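Local coordinates for rhamnose ABC transporter, periplasmic rhamnose-binding protein (Kribbella flavida, PDB 4KVF), which probably binds a sugar, likely rhamnose, outside the cytoplasmic membrane and delivers it to an ABC transporter for uptake, at residues A171-T176 against I202-D207; G236-S241 against P261-Q266; K62-E67 against A288-A293; E38-A43 against Q96-V101. One frame throughout, in Å; residues are numbered along the deposited sequence.

Interaction 1 (A171-T176 against I202-D207)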
loop_
_atom_site.group_PDB
_atom_site.type_symbol
_atom_site.label_atom_id
_atom_site.label_comp_id
_atom_site.label_asym_id
_atom_site.label_seq_id
_atom_site.Cartn_x
_atom_site.Cartn_y
_atom_site.Cartn_z
ATOM N N ALA A 171 -5.896 -7.064 -12.766
ATOM C CA ALA A 171 -6.802 -7.916 -12.008
ATOM C C ALA A 171 -8.095 -8.051 -12.808
ATOM O O ALA A 171 -8.051 -8.423 -13.974
ATOM C CB ALA A 171 -7.058 -7.306 -10.627
ATOM N N THR A 172 -9.239 -7.729 -12.205
ATOM C CA THR A 172 -10.511 -7.813 -12.922
ATOM C C THR A 172 -10.765 -6.541 -13.712
ATOM O O THR A 172 -10.192 -5.500 -13.393
ATOM C CB THR A 172 -11.675 -7.965 -11.949
ATOM O OG1 THR A 172 -11.704 -6.818 -11.088
ATOM C CG2 THR A 172 -11.525 -9.235 -11.130
ATOM N N PRO A 173 -11.643 -6.608 -14.729
ATOM C CA PRO A 173 -12.013 -5.382 -15.454
ATOM C C PRO A 173 -12.522 -4.243 -14.567
ATOM O O PRO A 173 -12.231 -3.082 -14.850
ATOM C CB PRO A 173 -13.117 -5.864 -16.407
ATOM C CG PRO A 173 -12.718 -7.287 -16.715
ATOM C CD PRO A 173 -12.164 -7.821 -15.398
ATOM N N ASN A 174 -13.261 -4.559 -13.506
ATOM C CA ASN A 174 -13.817 -3.516 -12.641
ATOM C C ASN A 174 -12.966 -3.189 -11.410
ATOM O O ASN A 174 -13.419 -2.481 -10.523
ATOM C CB ASN A 174 -15.236 -3.872 -12.178
ATOM C CG ASN A 174 -16.204 -4.022 -13.324
ATOM O OD1 ASN A 174 -16.028 -3.421 -14.383
ATOM N ND2 ASN A 174 -17.243 -4.829 -13.118
ATOM N N ALA A 175 -11.742 -3.717 -11.350
ATOM C CA ALA A 175 -10.896 -3.503 -10.182
ATOM C C ALA A 175 -10.571 -2.023 -9.998
ATOM O O ALA A 175 -9.888 -1.420 -10.826
ATOM C CB ALA A 175 -9.608 -4.324 -10.300
ATOM N N THR A 176 -11.053 -1.450 -8.899
ATOM C CA THR A 176 -10.936 -0.024 -8.652
ATOM C C THR A 176 -9.484 0.446 -8.590
ATOM O O THR A 176 -9.100 1.433 -9.244
ATOM C CB THR A 176 -11.647 0.351 -7.344
ATOM O OG1 THR A 176 -13.025 -0.030 -7.451
ATOM C CG2 THR A 176 -11.532 1.853 -7.074
ATOM N N ILE A 202 -4.108 -4.374 -22.618
ATOM C CA ILE A 202 -4.368 -4.657 -21.217
ATOM C C ILE A 202 -5.127 -5.973 -21.138
ATOM O O ILE A 202 -6.197 -6.114 -21.738
ATOM C CB ILE A 202 -5.201 -3.537 -20.563
ATOM C CG1 ILE A 202 -4.460 -2.196 -20.673
ATOM C CG2 ILE A 202 -5.528 -3.901 -19.109
ATOM C CD1 ILE A 202 -5.287 -1.009 -20.240
ATOM N N ALA A 203 -4.557 -6.944 -20.430
ATOM C CA ALA A 203 -5.202 -8.234 -20.218
ATOM C C ALA A 203 -5.620 -8.349 -18.755
ATOM O O ALA A 203 -5.038 -7.702 -17.881
ATOM C CB ALA A 203 -4.252 -9.380 -20.593
ATOM N N TYR A 204 -6.629 -9.170 -18.493
ATOM C CA TYR A 204 -7.153 -9.313 -17.141
ATOM C C TYR A 204 -6.979 -10.726 -16.601
ATOM O O TYR A 204 -7.491 -11.685 -17.174
ATOM C CB TYR A 204 -8.626 -8.907 -17.118
ATOM C CG TYR A 204 -8.829 -7.479 -17.555
ATOM C CD1 TYR A 204 -8.670 -6.433 -16.655
ATOM C CD2 TYR A 204 -9.147 -7.172 -18.873
ATOM C CE1 TYR A 204 -8.837 -5.116 -17.050
ATOM C CE2 TYR A 204 -9.317 -5.857 -19.279
ATOM C CZ TYR A 204 -9.161 -4.834 -18.361
ATOM O OH TYR A 204 -9.331 -3.525 -18.756
ATOM N N GLY A 205 -6.260 -10.844 -15.492
ATOM C CA GLY A 205 -6.032 -12.130 -14.860
ATOM C C GLY A 205 -6.961 -12.380 -13.684
ATOM O O GLY A 205 -6.967 -13.470 -13.119
ATOM N N ASN A 206 -7.730 -11.357 -13.314
ATOM C CA ASN A 206 -8.775 -11.476 -12.290
ATOM C C ASN A 206 -8.274 -11.875 -10.903
ATOM O O ASN A 206 -9.022 -12.475 -10.127
ATOM C CB ASN A 206 -9.861 -12.467 -12.731
ATOM C CG ASN A 206 -10.691 -11.962 -13.902
ATOM O OD1 ASN A 206 -10.224 -11.177 -14.725
ATOM N ND2 ASN A 206 -11.933 -12.426 -13.983
ATOM N N ASP A 207 -7.028 -11.528 -10.583
ATOM C CA ASP A 207 -6.404 -11.926 -9.316
ATOM C C ASP A 207 -6.476 -13.431 -9.069
ATOM O O ASP A 207 -6.479 -13.885 -7.926
ATOM C CB ASP A 207 -7.010 -11.169 -8.134
ATOM C CG ASP A 207 -6.390 -9.810 -7.940
ATOM O OD1 ASP A 207 -5.315 -9.568 -8.528
ATOM O OD2 ASP A 207 -6.971 -8.989 -7.196
#
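Tyr204 lays its ring against Pro173 where two neighbouring parallel strands of a Rossmann-like lobe, 164-170 and 197-204, run out into the loops ahead of their helices; the fold is that of a type I periplasmic binding protein. Followed outward, the tyrosine first meets backbone: its CB is 3.2 Å from Ala171 O, which then stays at the ring edge, in the ring plane, beside CD1. With CG anti to the carbonyl carbon (chi1 -60°), the ring comes to lie alongside the turn from Thr172 to Ala175. CG has Pro173 CG over it at 4.0 Å, and CD1 meets Pro173 N. Farther along, CE1 reaches Pro173 CA at 3.6 Å, the CA standing over the same ring in a CH-pi contact, 4.0 Å from the centroid. Thr172 CG2 covers the backbone of Asn206, touching its CA at 3.7 Å. Past the tyrosine, the CB of Ala171 rests on the carboxylate of Asp207, whose OD1 is hydrogen-bonded to Thr233 in the loop before helix 234-245. The two loops are joined where Asn206 N donates a hydrogen bond to Ala171 O at 3.0 Å, standing well above the carbonyl plane, with a C=O...N angle of only 95°.

Interaction 2 (G236-S241 against P261-Q266); sequences GIAAAS and PNQMRQ
The selenomethionine Met264 reaches from helix 261-269 to helix 234-245 and carries most of the apolar contact. Its CE methyl meets Ile237 CD1 at 3.8 Å, while SE lies 4.0 Å from Ile237 CG2 and 3.9 Å from Ala238 CA. Bends at chi2 and chi3 (-60° and -66°) fold the chain, turning the methyl toward Ile237 and Ser241, and the isoleucine crosses it at about a right angle. Beside this, the extended Gln263 chain brings its amide over the Ala238 methyl, NE2 to CB 3.5 Å. The two helices run nearly parallel, 12° apart with axes 9.9 Å from each other, and belong to successive beta-alpha units of the Rossmann-like lobe, linked through strand 254-257. Ile255 of that strand and Phe276 of strand 276-278 also pack against Ile237. The polar part is internal to helix 234-245: Ser241 OG donates to Ile237 O at 2.6 Å, on the face of that carbonyl opposite to Ser241 N, which bonds it too. An alanine at Ser241 would probably leave Ile237 O with the backbone N-H alone and open a small gap beside the CE methyl. Ser241 OG itself touches Met264 CE at 3.6 Å.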
loop_
_atom_site.group_PDB
_atom_site.type_symbol
_atom_site.label_atom_id
_atom_site.label_comp_id
_atom_site.label_asym_id
_atom_site.label_seq_id
_atom_site.Cartn_x
_atom_site.Cartn_y
_atom_site.Cartn_z
ATOM N N GLY A 236 -0.934 -11.491 -10.093
ATOM C CA GLY A 236 -0.638 -11.422 -11.511
ATOM C C GLY A 236 0.846 -11.463 -11.804
ATOM O O GLY A 236 1.295 -12.182 -12.692
ATOM N N ILE A 237 1.620 -10.692 -11.052
ATOM C CA ILE A 237 3.049 -10.629 -11.321
ATOM C C ILE A 237 3.713 -11.971 -11.001
ATOM O O ILE A 237 4.612 -12.433 -11.730
ATOM C CB ILE A 237 3.699 -9.443 -10.564
ATOM C CG1 ILE A 237 5.144 -9.243 -11.009
ATOM C CG2 ILE A 237 3.620 -9.645 -9.055
ATOM C CD1 ILE A 237 5.834 -8.108 -10.273
ATOM N N ALA A 238 3.232 -12.632 -9.949
ATOM C CA ALA A 238 3.755 -13.948 -9.583
ATOM C C ALA A 238 3.443 -15.004 -10.643
ATOM O O ALA A 238 4.268 -15.877 -10.932
ATOM C CB ALA A 238 3.214 -14.385 -8.222
ATOM N N ALA A 239 2.248 -14.932 -11.218
ATOM C CA ALA A 239 1.848 -15.895 -12.229
ATOM C C ALA A 239 2.584 -15.642 -13.541
ATOM O O ALA A 239 2.996 -16.582 -14.215
ATOM C CB ALA A 239 0.353 -15.850 -12.447
ATOM N N ALA A 240 2.756 -14.371 -13.895
ATOM C CA ALA A 240 3.500 -14.041 -15.110
ATOM C C ALA A 240 4.955 -14.465 -14.991
ATOM O O ALA A 240 5.526 -15.015 -15.928
ATOM C CB ALA A 240 3.402 -12.554 -15.422
ATOM N N SER A 241 5.549 -14.214 -13.826
ATOM C CA SER A 241 6.932 -14.595 -13.576
ATOM C C SER A 241 7.094 -16.099 -13.644
ATOM O O SER A 241 8.069 -16.611 -14.210
ATOM C CB SER A 241 7.378 -14.098 -12.203
ATOM O OG SER A 241 7.208 -12.698 -12.114
ATOM N N PRO A 261 7.223 -9.583 -1.607
ATOM C CA PRO A 261 8.637 -9.980 -1.545
ATOM C C PRO A 261 8.910 -11.468 -1.326
ATOM O O PRO A 261 9.819 -11.994 -1.970
ATOM C CB PRO A 261 9.172 -9.159 -0.367
ATOM C CG PRO A 261 8.354 -7.908 -0.424
ATOM C CD PRO A 261 6.963 -8.392 -0.778
ATOM N N ASN A 262 8.158 -12.131 -0.449
ATOM C CA ASN A 262 8.360 -13.563 -0.203
ATOM C C ASN A 262 7.937 -14.435 -1.389
ATOM O O ASN A 262 8.579 -15.441 -1.697
ATOM C CB ASN A 262 7.627 -14.027 1.064
ATOM C CG ASN A 262 8.327 -13.598 2.344
ATOM O OD1 ASN A 262 9.463 -13.109 2.320
ATOM N ND2 ASN A 262 7.652 -13.793 3.474
ATOM N N GLN A 263 6.849 -14.044 -2.044
ATOM C CA GLN A 263 6.317 -14.803 -3.171
ATOM C C GLN A 263 7.207 -14.587 -4.386
ATOM O O GLN A 263 7.388 -15.485 -5.212
ATOM C CB GLN A 263 4.885 -14.350 -3.473
ATOM C CG GLN A 263 4.108 -15.253 -4.416
ATOM C CD GLN A 263 2.684 -14.772 -4.642
ATOM O OE1 GLN A 263 2.340 -13.631 -4.316
ATOM N NE2 GLN A 263 1.846 -15.643 -5.203
HETATM N N MSE A 264 7.776 -13.387 -4.467
HETATM C CA MSE A 264 8.573 -12.963 -5.619
HETATM C C MSE A 264 10.059 -13.310 -5.510
HETATM O O MSE A 264 10.779 -13.274 -6.508
HETATM C CB MSE A 264 8.404 -11.459 -5.851
HETATM C CG MSE A 264 7.018 -11.074 -6.337
HETATM SE SE MSE A 264 6.658 -11.954 -8.026
HETATM C CE MSE A 264 8.022 -10.995 -9.032
ATOM N N ARG A 265 10.517 -13.646 -4.306
ATOM C CA ARG A 265 11.943 -13.856 -4.061
ATOM C C ARG A 265 12.566 -14.872 -5.024
ATOM O O ARG A 265 13.598 -14.594 -5.642
ATOM C CB ARG A 265 12.212 -14.245 -2.600
ATOM C CG ARG A 265 13.693 -14.258 -2.235
ATOM C CD ARG A 265 13.920 -14.685 -0.789
ATOM N NE ARG A 265 12.824 -14.274 0.084
ATOM C CZ ARG A 265 12.701 -13.067 0.620
ATOM N NH1 ARG A 265 11.664 -12.789 1.399
ATOM N NH2 ARG A 265 13.605 -12.135 0.365
ATOM N N GLN A 266 11.923 -16.025 -5.190
ATOM C CA GLN A 266 12.490 -17.055 -6.061
ATOM C C GLN A 266 12.657 -16.584 -7.503
ATOM O O GLN A 266 13.556 -17.047 -8.210
ATOM C CB GLN A 266 11.683 -18.358 -6.015
ATOM C CG GLN A 266 10.276 -18.250 -6.569
ATOM C CD GLN A 266 9.735 -19.586 -7.043
ATOM O OE1 GLN A 266 10.453 -20.385 -7.659
ATOM N NE2 GLN A 266 8.461 -19.842 -6.753
#

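Interaction 3 (K62-E67 against A288-A293)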
loop_
_atom_site.group_PDB
_atom_site.type_symbol
_atom_site.label_atom_id
_atom_site.label_comp_id
_atom_site.label_asym_id
_atom_site.label_seq_id
_atom_site.Cartn_x
_atom_site.Cartn_y
_atom_site.Cartn_z
ATOM N N LYS A 62 3.341 -1.690 16.597
ATOM C CA LYS A 62 3.800 -2.136 17.906
ATOM C C LYS A 62 5.195 -1.590 18.225
ATOM O O LYS A 62 5.484 -1.214 19.369
ATOM C CB LYS A 62 3.783 -3.663 17.980
ATOM C CG LYS A 62 4.087 -4.247 19.344
ATOM C CD LYS A 62 3.631 -5.705 19.376
ATOM C CE LYS A 62 4.442 -6.554 20.331
ATOM N NZ LYS A 62 4.351 -6.094 21.735
ATOM N N VAL A 63 6.058 -1.536 17.218
ATOM C CA VAL A 63 7.406 -1.013 17.425
ATOM C C VAL A 63 7.376 0.478 17.762
ATOM O O VAL A 63 8.032 0.922 18.726
ATOM C CB VAL A 63 8.316 -1.233 16.190
ATOM C CG1 VAL A 63 9.600 -0.427 16.326
ATOM C CG2 VAL A 63 8.639 -2.703 16.031
ATOM N N ALA A 64 6.633 1.243 16.961
ATOM C CA ALA A 64 6.510 2.688 17.154
ATOM C C ALA A 64 5.901 3.019 18.515
ATOM O O ALA A 64 6.353 3.925 19.214
ATOM C CB ALA A 64 5.660 3.298 16.042
ATOM N N VAL A 65 4.868 2.277 18.891
ATOM C CA VAL A 65 4.209 2.502 20.176
ATOM C C VAL A 65 5.185 2.272 21.331
ATOM O O VAL A 65 5.228 3.046 22.294
ATOM C CB VAL A 65 2.912 1.649 20.299
ATOM C CG1 VAL A 65 2.358 1.715 21.709
ATOM C CG2 VAL A 65 1.880 2.166 19.316
ATOM N N GLY A 66 6.009 1.236 21.217
ATOM C CA GLY A 66 7.018 0.974 22.229
ATOM C C GLY A 66 8.037 2.096 22.292
ATOM O O GLY A 66 8.532 2.448 23.362
ATOM N N GLU A 67 8.365 2.663 21.138
ATOM C CA GLU A 67 9.336 3.751 21.090
ATOM C C GLU A 67 8.876 4.996 21.850
ATOM O O GLU A 67 9.679 5.652 22.523
ATOM C CB GLU A 67 9.688 4.099 19.639
ATOM C CG GLU A 67 10.517 3.029 18.952
ATOM C CD GLU A 67 10.880 3.399 17.531
ATOM O OE1 GLU A 67 10.284 4.358 16.999
ATOM O OE2 GLU A 67 11.769 2.736 16.953
ATOM N N ALA A 288 1.545 5.340 11.263
ATOM C CA ALA A 288 0.231 5.593 11.854
ATOM C C ALA A 288 0.325 5.896 13.356
ATOM O O ALA A 288 -0.360 6.793 13.854
ATOM C CB ALA A 288 -0.716 4.419 11.597
ATOM N N ALA A 289 1.183 5.167 14.070
ATOM C CA ALA A 289 1.360 5.409 15.501
ATOM C C ALA A 289 1.905 6.811 15.780
ATOM O O ALA A 289 1.429 7.516 16.672
ATOM C CB ALA A 289 2.263 4.356 16.115
ATOM N N TYR A 290 2.902 7.239 15.014
ATOM C CA TYR A 290 3.451 8.575 15.228
ATOM C C TYR A 290 2.459 9.676 14.870
ATOM O O TYR A 290 2.397 10.698 15.541
ATOM C CB TYR A 290 4.792 8.759 14.489
ATOM C CG TYR A 290 5.971 8.241 15.287
ATOM C CD1 TYR A 290 6.600 9.045 16.234
ATOM C CD2 TYR A 290 6.453 6.949 15.104
ATOM C CE1 TYR A 290 7.673 8.573 16.980
ATOM C CE2 TYR A 290 7.524 6.470 15.855
ATOM C CZ TYR A 290 8.131 7.288 16.786
ATOM O OH TYR A 290 9.193 6.812 17.528
ATOM N N ALA A 291 1.687 9.473 13.806
ATOM C CA ALA A 291 0.695 10.461 13.406
ATOM C C ALA A 291 -0.373 10.593 14.496
ATOM O O ALA A 291 -0.763 11.701 14.888
ATOM C CB ALA A 291 0.045 10.038 12.087
ATOM N N GLY A 292 -0.825 9.447 14.983
ATOM C CA GLY A 292 -1.842 9.406 16.023
ATOM C C GLY A 292 -1.334 10.077 17.290
ATOM O O GLY A 292 -2.041 10.854 17.934
ATOM N N ALA A 293 -0.095 9.776 17.650
ATOM C CA ALA A 293 0.507 10.368 18.840
ATOM C C ALA A 293 0.673 11.867 18.688
ATOM O O ALA A 293 0.463 12.612 19.650
ATOM C CB ALA A 293 1.847 9.716 19.146
#
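Ala64 and Ala289 meet methyl to methyl, CB to CB 3.6 Å, where helices 52-67 and 281-296 pack side by side on one face of the six-stranded parallel sheet in an alpha/beta lobe of the periplasmic binding protein fold. The helix segments are inclined at 42°, and their axes come within 8.9 Å, a close approach that the two alanines permit. The apolar contacts spread from this point. Val65 CG2 reaches Ala289 CB at 3.9 Å; the same valine also leans on Ile42 of the sheet, and Ala289 on Tyr44, so the helix pair is seated on strand 41-45. On the other flank of the alanine pair, Ala64 CB approaches the Tyr290 ring obliquely, 3.7 Å from CE2. That ring packs against Ile68 and Ala310 as well, and meets the ring of Tyr286 one turn earlier. Polar contact is confined to the outer margin, where Glu67 lies exposed to solvent. Extended beyond CG, the glutamate chain crosses the tyrosine at about a right angle, its carboxylate plane turned 66° from the ring. Its OE1 also takes a weak hydrogen bond from Tyr286, which could help hold the carboxylate in position. Tyr290 OH donates to Glu67 OE1 at 2.7 Å, meeting that oxygen on its anti side, 21° out of the carboxylate plane, with OE1 in the plane of the ring.

Interaction 4 (E38-A43 against Q96-V101); sequences EGLKIA and QQDVIV
Lys41 N points almost straight at Asp98 OD2, 2.9 Å away at 174°, and uses the anti lone pair of that oxygen. This bond stands at the start of a parallel strand pair, 41-45 beside 99-102, in the central sheet of a Rossmann-like lobe. Lys41 O accepts twice in return, from Asp98 N at 2.8 Å and from Val99 N at 3.1 Å, so the lysine backbone is held at both its N-H and its carbonyl. The parallel ladder then continues through Ala43 N to Val99 O (3.0 Å) and Val101 N to Ala43 O (2.8 Å). The other oxygen of Asp98, OD1, binds a glycerol probably left from crystallisation. Side chains pack on both faces of the pair. On one, Ile42 and Val99 lie side by side, pointing the same way, with Ile42 CG1 4.0 Å from Val99 CB; Ile42 CG2 reaches on to Val101 CG2, and helix 281-296 covers this face. On the other, Gln97 bends at chi2 (-54°), bringing its amide back beside Lys41 and Ala43, near Leu92 of helix 85-94. An alanine at Gln97 would probably open a gap beside the Ala43 methyl and leave the aliphatic part of Lys41 less well packed. Gln97 OE1 lies between the two residues, 3.6 Å from Lys41 CB and 3.5 Å from Ala43 CB.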
loop_
_atom_site.group_PDB
_atom_site.type_symbol
_atom_site.label_atom_id
_atom_site.label_comp_id
_atom_site.label_asym_id
_atom_site.label_seq_id
_atom_site.Cartn_x
_atom_site.Cartn_y
_atom_site.Cartn_z
ATOM N N GLU A 38 3.749 10.435 26.718
ATOM C CA GLU A 38 3.992 9.029 27.025
ATOM C C GLU A 38 2.702 8.361 27.497
ATOM O O GLU A 38 1.753 9.036 27.895
ATOM C CB GLU A 38 5.069 8.888 28.107
ATOM C CG GLU A 38 6.440 9.348 27.673
ATOM C CD GLU A 38 7.460 9.309 28.798
ATOM O OE1 GLU A 38 7.057 9.270 29.981
ATOM O OE2 GLU A 38 8.672 9.325 28.495
ATOM N N GLY A 39 2.674 7.033 27.452
ATOM C CA GLY A 39 1.559 6.277 27.996
ATOM C C GLY A 39 0.283 6.301 27.171
ATOM O O GLY A 39 -0.788 5.928 27.665
ATOM N N LEU A 40 0.382 6.729 25.914
ATOM C CA LEU A 40 -0.782 6.741 25.026
ATOM C C LEU A 40 -1.245 5.327 24.702
ATOM O O LEU A 40 -0.433 4.466 24.357
ATOM C CB LEU A 40 -0.455 7.454 23.713
ATOM C CG LEU A 40 -0.149 8.935 23.878
ATOM C CD1 LEU A 40 0.174 9.552 22.531
ATOM C CD2 LEU A 40 -1.332 9.632 24.527
ATOM N N LYS A 41 -2.551 5.096 24.804
ATOM C CA LYS A 41 -3.127 3.811 24.437
ATOM C C LYS A 41 -3.492 3.854 22.961
ATOM O O LYS A 41 -4.393 4.578 22.558
ATOM C CB LYS A 41 -4.363 3.502 25.288
ATOM C CG LYS A 41 -4.102 3.471 26.778
ATOM C CD LYS A 41 -5.360 3.073 27.518
ATOM C CE LYS A 41 -5.079 1.968 28.524
ATOM N NZ LYS A 41 -5.095 2.454 29.933
ATOM N N ILE A 42 -2.762 3.098 22.152
ATOM C CA ILE A 42 -2.940 3.141 20.704
ATOM C C ILE A 42 -3.363 1.762 20.216
ATOM O O ILE A 42 -2.639 0.783 20.399
ATOM C CB ILE A 42 -1.636 3.604 20.010
ATOM C CG1 ILE A 42 -1.217 4.983 20.540
ATOM C CG2 ILE A 42 -1.831 3.630 18.491
ATOM C CD1 ILE A 42 0.079 5.543 19.926
ATOM N N ALA A 43 -4.550 1.677 19.619
ATOM C CA ALA A 43 -5.102 0.385 19.228
ATOM C C ALA A 43 -5.196 0.287 17.711
ATOM O O ALA A 43 -5.510 1.274 17.055
ATOM C CB ALA A 43 -6.472 0.196 19.840
ATOM N N GLN A 96 -11.442 3.073 26.200
ATOM C CA GLN A 96 -10.832 4.397 26.338
ATOM C C GLN A 96 -9.420 4.471 25.774
ATOM O O GLN A 96 -8.491 4.962 26.430
ATOM C CB GLN A 96 -10.863 4.887 27.783
ATOM C CG GLN A 96 -12.259 5.078 28.308
ATOM C CD GLN A 96 -12.263 5.456 29.753
ATOM O OE1 GLN A 96 -11.223 5.810 30.311
ATOM N NE2 GLN A 96 -13.432 5.373 30.385
ATOM N N GLN A 97 -9.273 3.967 24.557
ATOM C CA GLN A 97 -8.048 4.157 23.789
ATOM C C GLN A 97 -7.862 5.647 23.517
ATOM O O GLN A 97 -8.836 6.396 23.477
ATOM C CB GLN A 97 -8.117 3.371 22.476
ATOM C CG GLN A 97 -8.282 1.871 22.681
ATOM C CD GLN A 97 -7.211 1.287 23.591
ATOM O OE1 GLN A 97 -6.052 1.175 23.202
ATOM N NE2 GLN A 97 -7.593 0.937 24.817
ATOM N N ASP A 98 -6.614 6.074 23.341
ATOM C CA ASP A 98 -6.318 7.469 23.016
ATOM C C ASP A 98 -6.314 7.684 21.511
ATOM O O ASP A 98 -6.653 8.761 21.040
ATOM C CB ASP A 98 -4.956 7.880 23.589
ATOM C CG ASP A 98 -4.973 8.014 25.108
ATOM O OD1 ASP A 98 -5.801 8.790 25.632
ATOM O OD2 ASP A 98 -4.159 7.340 25.781
ATOM N N VAL A 99 -5.912 6.646 20.783
ATOM C CA VAL A 99 -5.820 6.662 19.329
ATOM C C VAL A 99 -6.365 5.345 18.792
ATOM O O VAL A 99 -6.015 4.274 19.289
ATOM C CB VAL A 99 -4.356 6.788 18.857
ATOM C CG1 VAL A 99 -4.279 6.796 17.319
ATOM C CG2 VAL A 99 -3.699 8.040 19.440
ATOM N N ILE A 100 -7.239 5.431 17.792
ATOM C CA ILE A 100 -7.690 4.257 17.053
ATOM C C ILE A 100 -7.117 4.322 15.644
ATOM O O ILE A 100 -7.327 5.291 14.920
ATOM C CB ILE A 100 -9.238 4.156 16.967
ATOM C CG1 ILE A 100 -9.847 3.969 18.361
ATOM C CG2 ILE A 100 -9.651 2.974 16.069
ATOM C CD1 ILE A 100 -11.391 4.003 18.380
ATOM N N VAL A 101 -6.359 3.296 15.278
ATOM C CA VAL A 101 -5.792 3.180 13.939
ATOM C C VAL A 101 -6.553 2.083 13.199
ATOM O O VAL A 101 -6.493 0.901 13.568
ATOM C CB VAL A 101 -4.299 2.816 14.019
ATOM C CG1 VAL A 101 -3.698 2.754 12.627
ATOM C CG2 VAL A 101 -3.577 3.847 14.867
#

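In the fold
The four contacts fall into two groups, one in each lobe of the binding protein. Interactions 3 and 4 have centres about 9 Å apart and touch: Ala288 and Ala293 of helix 281-296 rest on Val101 and Leu40, and Val65 on Ile42, joining the helix pair to the six-stranded sheet. Interactions 1 and 2, about 17 Å between centres, belong to the four-stranded sheet and its helices; between the groups the centres lie 31 to 38 Å apart. Along the chain interaction 4 closes first, then 1, then 2, and interaction 3 spans both of the latter. By helix 281-296 the chain has returned to the first lobe, in keeping with the multiple crossings of type I periplasmic binding proteins.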